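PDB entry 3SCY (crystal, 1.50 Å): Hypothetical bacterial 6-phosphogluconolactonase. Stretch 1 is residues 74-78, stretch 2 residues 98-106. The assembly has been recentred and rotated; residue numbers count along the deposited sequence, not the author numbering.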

# COMPACT_ATOMS: atom_id res chain seq x y z
N GLN A 74 8.84 -15.72 -12.64
CA GLN A 74 9.27 -15.66 -11.24
C GLN A 74 8.26 -14.87 -10.38
O GLN A 74 8.46 -14.75 -9.17
CB GLN A 74 10.66 -15.02 -11.13
CG GLN A 74 11.81 -15.82 -11.74
CD GLN A 74 13.09 -15.01 -11.70
OE1 GLN A 74 13.25 -13.98 -12.38
NE2 GLN A 74 14.04 -15.46 -10.89
N ALA A 75 7.21 -14.29 -11.00
CA ALA A 75 6.19 -13.51 -10.26
C ALA A 75 5.50 -14.40 -9.23
O ALA A 75 4.97 -15.46 -9.56
CB ALA A 75 5.18 -12.91 -11.22
N ALA A 76 5.54 -13.98 -7.95
CA ALA A 76 5.06 -14.84 -6.89
C ALA A 76 4.72 -14.08 -5.62
O ALA A 76 4.85 -12.85 -5.57
CB ALA A 76 6.15 -15.88 -6.57
N VAL A 77 4.26 -14.83 -4.61
CA VAL A 77 4.03 -14.35 -3.25
C VAL A 77 4.77 -15.28 -2.32
O VAL A 77 4.72 -16.50 -2.51
CB VAL A 77 2.54 -14.23 -2.87
CG1 VAL A 77 2.37 -13.82 -1.40
CG2 VAL A 77 1.87 -13.21 -3.78
N SER A 78 5.45 -14.71 -1.32
CA SER A 78 6.17 -15.49 -0.31
C SER A 78 5.46 -15.33 1.02
O SER A 78 5.03 -14.22 1.34
CB SER A 78 7.61 -14.98 -0.19
OG SER A 78 8.31 -15.13 -1.41
N MSE A 98 0.97 -16.09 -11.50
CA MSE A 98 0.52 -16.30 -12.88
C MSE A 98 -0.02 -14.97 -13.45
O MSE A 98 -0.94 -14.92 -14.27
CB MSE A 98 -0.47 -17.46 -12.97
CG MSE A 98 0.26 -18.81 -12.84
SE MSE A 98 -0.90 -20.21 -12.34
CE MSE A 98 -1.28 -19.67 -10.56
N GLY A 99 0.62 -13.89 -13.01
CA GLY A 99 0.33 -12.52 -13.41
C GLY A 99 1.56 -11.71 -13.09
O GLY A 99 2.02 -11.69 -11.94
N ALA A 100 2.14 -11.10 -14.11
CA ALA A 100 3.40 -10.38 -13.98
C ALA A 100 3.32 -9.14 -13.12
O ALA A 100 2.31 -8.44 -13.09
CB ALA A 100 3.92 -10.02 -15.35
N ASP A 101 4.43 -8.89 -12.42
CA ASP A 101 4.71 -7.75 -11.55
C ASP A 101 3.66 -7.53 -10.43
O ASP A 101 3.11 -6.43 -10.30
CB ASP A 101 4.95 -6.47 -12.36
CG ASP A 101 6.26 -6.52 -13.13
OD1 ASP A 101 7.25 -7.08 -12.60
OD2 ASP A 101 6.30 -6.02 -14.27
N PRO A 102 3.48 -8.53 -9.55
CA PRO A 102 2.60 -8.32 -8.38
C PRO A 102 3.20 -7.18 -7.58
O PRO A 102 4.40 -7.18 -7.33
CB PRO A 102 2.62 -9.68 -7.67
CG PRO A 102 3.96 -10.30 -8.09
CD PRO A 102 4.12 -9.87 -9.52
N CYS A 103 2.39 -6.14 -7.26
CA CYS A 103 2.96 -4.93 -6.67
C CYS A 103 2.22 -4.45 -5.44
O CYS A 103 2.57 -3.40 -4.87
CB CYS A 103 2.99 -3.83 -7.73
SG CYS A 103 1.34 -3.31 -8.27
N TYR A 104 1.20 -5.18 -5.03
CA TYR A 104 0.37 -4.86 -3.87
C TYR A 104 -0.29 -6.12 -3.40
O TYR A 104 -0.60 -6.98 -4.25
CB TYR A 104 -0.71 -3.82 -4.21
CG TYR A 104 -1.26 -3.08 -3.00
CD1 TYR A 104 -2.31 -3.60 -2.25
CD2 TYR A 104 -0.80 -1.81 -2.68
CE1 TYR A 104 -2.84 -2.91 -1.15
CE2 TYR A 104 -1.34 -1.09 -1.61
CZ TYR A 104 -2.34 -1.65 -0.84
OH TYR A 104 -2.90 -0.91 0.18
N LEU A 105 -0.58 -6.24 -2.12
CA LEU A 105 -1.34 -7.41 -1.68
C LEU A 105 -2.18 -7.06 -0.45
O LEU A 105 -1.90 -6.08 0.26
CB LEU A 105 -0.46 -8.68 -1.51
CG LEU A 105 0.44 -8.83 -0.28
CD1 LEU A 105 1.23 -10.14 -0.38
CD2 LEU A 105 1.45 -7.69 -0.13
N THR A 106 -3.28 -7.81 -0.25
CA THR A 106 -4.13 -7.60 0.92
C THR A 106 -4.59 -8.97 1.42
O THR A 106 -4.36 -9.97 0.76
CB THR A 106 -5.30 -6.65 0.64
OG1 THR A 106 -5.79 -6.22 1.92
CG2 THR A 106 -6.42 -7.30 -0.18
O HOH W 1 3.84 -16.39 -11.89

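Residues 74-78 and 98-106 meet in a small, mostly apolar contact that buries 226 Å² in all, with no direct hydrogen bond between them and a single water bridging their backbones. Ala75 lies at its centre: its CB points toward the other stretch and approaches Gly99 O at 3.5 Å and Pro102 CD at 3.6 Å. The methyl group is short enough for the backbones to come close here, Ala75 CA lying 5.6 Å from Ala100 CA. Pro102 also points toward stretch 1, and its ring offers a compact apolar surface with no donor to satisfy; Pro102 CG rests 3.7 Å from Ala76 O, while the CB of Ala76 points away. Farther along, Val77 CG1 meets Leu105 CD1 at 4.0 Å. Val77 (chi1 t) sends its CB sideways, whereas Leu105 (chi1 p, chi2 t) points toward stretch 1, its length spanning the wider gap between backbones. Ala75, Ala76, Pro102, Val77 and Leu105 are all buried, as suits their apolar character. At the other end, Ala75 O and Met98 N stand 4.5 Å apart, too far for a direct bond. Water 1 fills the gap, donating to Ala75 O (2.8 Å from the water O) and accepting from Met98 N (2.9 Å from the water O). The CA-to-CB bond of selenomethionine Met98 points away from stretch 1; the link is made by its backbone N.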